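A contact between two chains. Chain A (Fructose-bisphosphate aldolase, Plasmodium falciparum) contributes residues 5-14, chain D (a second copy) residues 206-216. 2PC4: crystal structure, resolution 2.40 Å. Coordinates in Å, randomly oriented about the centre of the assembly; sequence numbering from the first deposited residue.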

ATOM      1  N   THR A   5       0.577 -26.060 -10.488  1.00 98.31           N
ATOM      2  CA  THR A   5       1.426 -24.993  -9.922  1.00 95.97           C
ATOM      3  C   THR A   5       1.956 -23.976 -10.944  1.00 93.67           C
ATOM      4  O   THR A   5       3.015 -24.163 -11.558  1.00 93.08           O
ATOM      5  CB  THR A   5       2.597 -25.555  -9.059  1.00 96.34           C
ATOM      6  OG1 THR A   5       3.195 -26.682  -9.711  1.00 97.05           O
ATOM      7  CG2 THR A   5       2.095 -25.981  -7.680  1.00 95.51           C
ATOM      8  N   GLU A   6       1.172 -22.908 -11.109  1.00 90.01           N
ATOM      9  CA  GLU A   6       1.547 -21.724 -11.873  1.00 86.45           C
ATOM     10  C   GLU A   6       1.904 -20.621 -10.869  1.00 83.07           C
ATOM     11  O   GLU A   6       2.087 -20.910  -9.685  1.00 81.60           O
ATOM     12  CB  GLU A   6       0.397 -21.297 -12.795  1.00 86.69           C
ATOM     13  CG  GLU A   6      -0.858 -20.767 -12.089  1.00 87.82           C
ATOM     14  CD  GLU A   6      -1.898 -21.842 -11.829  1.00 87.77           C
ATOM     15  OE1 GLU A   6      -2.554 -22.279 -12.801  1.00 89.06           O
ATOM     16  OE2 GLU A   6      -2.070 -22.234 -10.652  1.00 86.56           O
ATOM     17  N   TYR A   7       1.997 -19.371 -11.323  1.00 79.68           N
ATOM     18  CA  TYR A   7       2.283 -18.254 -10.416  1.00 78.22           C
ATOM     19  C   TYR A   7       1.093 -18.026  -9.487  1.00 75.53           C
ATOM     20  O   TYR A   7       0.062 -17.505  -9.906  1.00 76.22           O
ATOM     21  CB  TYR A   7       2.599 -16.981 -11.200  1.00 77.60           C
ATOM     22  CG  TYR A   7       3.037 -15.819 -10.335  1.00 78.40           C
ATOM     23  CD1 TYR A   7       4.384 -15.617 -10.039  1.00 77.55           C
ATOM     24  CD2 TYR A   7       2.104 -14.918  -9.813  1.00 77.75           C
ATOM     25  CE1 TYR A   7       4.791 -14.549  -9.247  1.00 77.81           C
ATOM     26  CE2 TYR A   7       2.506 -13.847  -9.015  1.00 77.31           C
ATOM     27  CZ  TYR A   7       3.851 -13.669  -8.740  1.00 75.98           C
ATOM     28  OH  TYR A   7       4.256 -12.617  -7.961  1.00 75.24           O
ATOM     29  N   MET A   8       1.252 -18.399  -8.221  1.00 73.29           N
ATOM     30  CA  MET A   8       0.103 -18.582  -7.337  1.00 72.68           C
ATOM     31  C   MET A   8      -0.293 -17.355  -6.479  1.00 69.48           C
ATOM     32  O   MET A   8      -1.346 -17.382  -5.846  1.00 66.58           O
ATOM     33  CB  MET A   8       0.320 -19.828  -6.450  1.00 72.77           C
ATOM     34  CG  MET A   8      -0.873 -20.811  -6.427  1.00 74.17           C
ATOM     35  SD  MET A   8      -0.677 -22.318  -7.426  1.00 75.80           S
ATOM     36  CE  MET A   8      -2.271 -23.112  -7.193  1.00 74.78           C
ATOM     37  N   ASN A   9       0.518 -16.289  -6.459  1.00 69.44           N
ATOM     38  CA  ASN A   9       0.159 -15.052  -5.717  1.00 68.52           C
ATOM     39  C   ASN A   9      -0.506 -14.022  -6.627  1.00 68.53           C
ATOM     40  O   ASN A   9      -0.075 -12.861  -6.723  1.00 69.23           O
ATOM     41  CB  ASN A   9       1.371 -14.433  -4.999  1.00 68.04           C
ATOM     42  CG  ASN A   9       1.002 -13.186  -4.155  1.00 67.96           C
ATOM     43  OD1 ASN A   9      -0.103 -13.075  -3.611  1.00 63.27           O
ATOM     44  ND2 ASN A   9       1.937 -12.249  -4.062  1.00 61.91           N
ATOM     45  N   ALA A  10      -1.561 -14.463  -7.297  1.00 66.64           N
ATOM     46  CA  ALA A  10      -2.392 -13.589  -8.101  1.00 65.59           C
ATOM     47  C   ALA A  10      -3.795 -14.183  -8.067  1.00 65.67           C
ATOM     48  O   ALA A  10      -3.941 -15.407  -7.955  1.00 66.06           O
ATOM     49  CB  ALA A  10      -1.865 -13.514  -9.505  1.00 63.86           C
ATOM     50  N   PRO A  11      -4.834 -13.335  -8.117  1.00 65.05           N
ATOM     51  CA  PRO A  11      -6.171 -13.905  -8.063  1.00 65.46           C
ATOM     52  C   PRO A  11      -6.456 -14.873  -9.213  1.00 67.26           C
ATOM     53  O   PRO A  11      -5.918 -14.721 -10.316  1.00 66.78           O
ATOM     54  CB  PRO A  11      -7.085 -12.675  -8.134  1.00 65.30           C
ATOM     55  CG  PRO A  11      -6.241 -11.548  -7.662  1.00 63.36           C
ATOM     56  CD  PRO A  11      -4.874 -11.862  -8.171  1.00 65.07           C
ATOM     57  N   LYS A  12      -7.293 -15.865  -8.929  1.00 67.56           N
ATOM     58  CA  LYS A  12      -7.666 -16.877  -9.902  1.00 68.17           C
ATOM     59  C   LYS A  12      -8.632 -16.300 -10.936  1.00 68.92           C
ATOM     60  O   LYS A  12      -9.298 -15.292 -10.694  1.00 64.61           O
ATOM     61  CB  LYS A  12      -8.313 -18.078  -9.204  1.00 67.66           C
ATOM     62  CG  LYS A  12      -7.527 -18.616  -8.008  1.00 68.96           C
ATOM     63  CD  LYS A  12      -8.086 -19.943  -7.516  1.00 68.83           C
ATOM     64  CE  LYS A  12      -7.460 -21.082  -8.247  1.00 67.86           C
ATOM     65  NZ  LYS A  12      -6.003 -21.122  -7.943  1.00 71.85           N
ATOM     66  N   LYS A  13      -8.711 -16.966 -12.083  1.00 71.11           N
ATOM     67  CA  LYS A  13      -9.580 -16.539 -13.175  1.00 71.90           C
ATOM     68  C   LYS A  13     -10.999 -17.032 -12.913  1.00 71.44           C
ATOM     69  O   LYS A  13     -11.189 -18.124 -12.369  1.00 71.34           O
ATOM     70  CB  LYS A  13      -9.101 -17.118 -14.512  1.00 74.01           C
ATOM     71  CG  LYS A  13      -7.618 -16.911 -14.843  1.00 76.53           C
ATOM     72  CD  LYS A  13      -7.206 -17.796 -16.031  1.00 76.77           C
ATOM     73  CE  LYS A  13      -5.703 -17.719 -16.325  1.00 79.24           C
ATOM     74  NZ  LYS A  13      -5.358 -18.318 -17.661  1.00 80.06           N
ATOM     75  N   LEU A  14     -11.986 -16.226 -13.305  1.00 70.21           N
ATOM     76  CA  LEU A  14     -13.382 -16.677 -13.378  1.00 68.70           C
ATOM     77  C   LEU A  14     -13.476 -17.844 -14.375  1.00 66.97           C
ATOM     78  O   LEU A  14     -12.703 -17.896 -15.336  1.00 65.49           O
ATOM     79  CB  LEU A  14     -14.309 -15.539 -13.846  1.00 67.99           C
ATOM     80  CG  LEU A  14     -14.845 -14.502 -12.849  1.00 70.70           C
ATOM     81  CD1 LEU A  14     -13.785 -14.063 -11.841  1.00 75.08           C
ATOM     82  CD2 LEU A  14     -15.402 -13.284 -13.590  1.00 69.46           C
TER
ATOM     83  N   ILE D 206       2.433 -19.446 -21.579  1.00 64.87           N
ATOM     84  CA  ILE D 206       2.157 -18.058 -21.969  1.00 64.54           C
ATOM     85  C   ILE D 206       1.099 -17.428 -21.056  1.00 64.25           C
ATOM     86  O   ILE D 206       1.124 -16.222 -20.818  1.00 65.73           O
ATOM     87  CB  ILE D 206       1.724 -17.924 -23.465  1.00 64.09           C
ATOM     88  CG1 ILE D 206       1.655 -16.445 -23.881  1.00 66.58           C
ATOM     89  CG2 ILE D 206       0.380 -18.599 -23.724  1.00 59.67           C
ATOM     90  CD1 ILE D 206       1.533 -16.239 -25.386  1.00 66.08           C
ATOM     91  N   GLU D 207       0.181 -18.250 -20.543  1.00 64.01           N
ATOM     92  CA  GLU D 207      -0.860 -17.776 -19.627  1.00 64.57           C
ATOM     93  C   GLU D 207      -0.262 -17.297 -18.303  1.00 65.09           C
ATOM     94  O   GLU D 207      -0.668 -16.259 -17.775  1.00 64.02           O
ATOM     95  CB  GLU D 207      -1.914 -18.860 -19.358  1.00 64.30           C
ATOM     96  CG  GLU D 207      -2.747 -19.280 -20.587  1.00 63.43           C
ATOM     97  CD  GLU D 207      -2.095 -20.387 -21.426  1.00 66.42           C
ATOM     98  OE1 GLU D 207      -0.883 -20.637 -21.269  1.00 67.65           O
ATOM     99  OE2 GLU D 207      -2.796 -21.012 -22.252  1.00 67.53           O
ATOM    100  N   VAL D 208       0.706 -18.051 -17.779  1.00 64.11           N
ATOM    101  CA  VAL D 208       1.419 -17.662 -16.556  1.00 63.77           C
ATOM    102  C   VAL D 208       2.150 -16.336 -16.747  1.00 64.98           C
ATOM    103  O   VAL D 208       2.113 -15.470 -15.875  1.00 65.41           O
ATOM    104  CB  VAL D 208       2.437 -18.738 -16.131  1.00 61.93           C
ATOM    105  CG1 VAL D 208       3.322 -18.240 -14.997  1.00 59.38           C
ATOM    106  CG2 VAL D 208       1.711 -19.998 -15.722  1.00 62.67           C
ATOM    107  N   CYS D 209       2.812 -16.189 -17.891  1.00 64.92           N
ATOM    108  CA  CYS D 209       3.451 -14.927 -18.258  1.00 64.99           C
ATOM    109  C   CYS D 209       2.454 -13.779 -18.279  1.00 64.78           C
ATOM    110  O   CYS D 209       2.762 -12.688 -17.816  1.00 66.02           O
ATOM    111  CB  CYS D 209       4.120 -15.032 -19.629  1.00 66.46           C
ATOM    112  SG  CYS D 209       4.900 -13.497 -20.183  1.00 65.98           S
ATOM    113  N   ALA D 210       1.268 -14.028 -18.828  1.00 65.19           N
ATOM    114  CA  ALA D 210       0.206 -13.017 -18.875  1.00 64.85           C
ATOM    115  C   ALA D 210      -0.185 -12.587 -17.465  1.00 65.00           C
ATOM    116  O   ALA D 210      -0.293 -11.392 -17.171  1.00 63.55           O
ATOM    117  CB  ALA D 210      -1.007 -13.552 -19.623  1.00 64.73           C
ATOM    118  N   VAL D 211      -0.378 -13.580 -16.598  1.00 65.53           N
ATOM    119  CA  VAL D 211      -0.755 -13.340 -15.201  1.00 64.43           C
ATOM    120  C   VAL D 211       0.284 -12.476 -14.492  1.00 64.37           C
ATOM    121  O   VAL D 211      -0.053 -11.493 -13.822  1.00 64.83           O
ATOM    122  CB  VAL D 211      -0.935 -14.677 -14.443  1.00 62.38           C
ATOM    123  CG1 VAL D 211      -1.028 -14.435 -12.955  1.00 64.08           C
ATOM    124  CG2 VAL D 211      -2.176 -15.382 -14.933  1.00 59.75           C
ATOM    125  N   VAL D 212       1.550 -12.847 -14.660  1.00 63.96           N
ATOM    126  CA  VAL D 212       2.658 -12.119 -14.038  1.00 63.54           C
ATOM    127  C   VAL D 212       2.855 -10.728 -14.653  1.00 64.26           C
ATOM    128  O   VAL D 212       3.025  -9.756 -13.926  1.00 63.75           O
ATOM    129  CB  VAL D 212       3.973 -12.917 -14.124  1.00 62.17           C
ATOM    130  CG1 VAL D 212       5.111 -12.102 -13.567  1.00 61.08           C
ATOM    131  CG2 VAL D 212       3.844 -14.229 -13.377  1.00 58.86           C
ATOM    132  N   THR D 213       2.835 -10.646 -15.984  1.00 64.15           N
ATOM    133  CA  THR D 213       3.016  -9.375 -16.703  1.00 63.46           C
ATOM    134  C   THR D 213       1.910  -8.384 -16.333  1.00 64.32           C
ATOM    135  O   THR D 213       2.164  -7.187 -16.172  1.00 64.42           O
ATOM    136  CB  THR D 213       3.076  -9.584 -18.250  1.00 63.20           C
ATOM    137  OG1 THR D 213       4.133 -10.496 -18.575  1.00 63.44           O
ATOM    138  CG2 THR D 213       3.342  -8.287 -18.978  1.00 62.59           C
ATOM    139  N   GLN D 214       0.695  -8.898 -16.166  1.00 63.89           N
ATOM    140  CA  GLN D 214      -0.448  -8.090 -15.752  1.00 63.90           C
ATOM    141  C   GLN D 214      -0.266  -7.543 -14.339  1.00 64.19           C
ATOM    142  O   GLN D 214      -0.547  -6.378 -14.077  1.00 64.29           O
ATOM    143  CB  GLN D 214      -1.738  -8.928 -15.818  1.00 62.83           C
ATOM    144  CG  GLN D 214      -3.040  -8.115 -15.664  1.00 61.38           C
ATOM    145  CD  GLN D 214      -4.295  -8.969 -15.716  1.00 60.71           C
ATOM    146  OE1 GLN D 214      -4.312 -10.072 -16.277  1.00 57.19           O
ATOM    147  NE2 GLN D 214      -5.357  -8.463 -15.126  1.00 52.07           N
ATOM    148  N   LYS D 215       0.196  -8.405 -13.432  1.00 65.45           N
ATOM    149  CA  LYS D 215       0.436  -8.038 -12.034  1.00 64.13           C
ATOM    150  C   LYS D 215       1.541  -7.004 -11.933  1.00 65.03           C
ATOM    151  O   LYS D 215       1.407  -6.004 -11.243  1.00 62.26           O
ATOM    152  CB  LYS D 215       0.836  -9.276 -11.239  1.00 63.99           C
ATOM    153  CG  LYS D 215       0.976  -9.081  -9.736  1.00 64.33           C
ATOM    154  CD  LYS D 215       1.257 -10.407  -9.044  1.00 63.08           C
ATOM    155  CE  LYS D 215       1.559 -10.248  -7.558  1.00 64.40           C
ATOM    156  NZ  LYS D 215       0.341  -9.976  -6.738  1.00 65.36           N
ATOM    157  N   VAL D 216       2.648  -7.268 -12.614  1.00 63.82           N
ATOM    158  CA  VAL D 216       3.768  -6.337 -12.638  1.00 63.45           C
ATOM    159  C   VAL D 216       3.340  -4.970 -13.165  1.00 63.60           C
ATOM    160  O   VAL D 216       3.660  -3.943 -12.570  1.00 63.10           O
ATOM    161  CB  VAL D 216       4.923  -6.870 -13.520  1.00 63.11           C
ATOM    162  CG1 VAL D 216       5.961  -5.769 -13.771  1.00 64.46           C
ATOM    163  CG2 VAL D 216       5.566  -8.090 -12.876  1.00 61.52           C
TER
HETATM  164  O   HOH W   1      -3.335 -15.554 -17.782  1.00 70.62           O

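An irregular segment can bind a helix with very few hydrogen bonds if it sets one aromatic side chain against the helix's aliphatic surface, and the contact between two copies of Plasmodium falciparum fructose-bisphosphate aldolase illustrates the principle. A:Tyr7, whose chi1 is t, points toward the chain D helix and gives up more area to it than any other residue of its stretch. D:Val212 lies over one face of the ring: its CG2 is 3.9 Å from the ring centroid and 27° off the normal, a CH-pi arrangement, and comes within 3.5 Å of A:Tyr7 CG. One turn earlier on the helix, D:Val208 CG1 packs 4.1 Å from A:Tyr7 CB, while D:Val211 CG1 approaches the ring obliquely. D:Val211 CG1 also lies 3.7 Å from A:Ala10 CB, so one methyl serves both A:Tyr7 and A:Ala10. Spacings of three and four residues bring these valines onto a common side of the helix, where the direct contacts are all made by side chains.

Beyond this centre the contact turns mixed. A:Glu6 contributes the carbon part of its side chain, with CB 3.5 Å from D:Val208 CG2, and its carboxylate end leads away. D:Lys215, by contrast, keeps its end in the contact: the chain is extended through chi3, its CE lies 3.6 Å from A:Tyr7 OH, and a chi4 of 75° precedes the ammonium group. There D:Lys215 NZ donates to A:Asn9 O at 2.9 Å, the only direct hydrogen bond between the stretches. At another margin, A:Lys13 reaches D:Glu207 through its NZ, 3.9 Å from the CB. A water links the pair, donating to D:Glu207 O at 2.8 Å and accepting a weak hydrogen bond from A:Lys13 NZ at 3.4 Å.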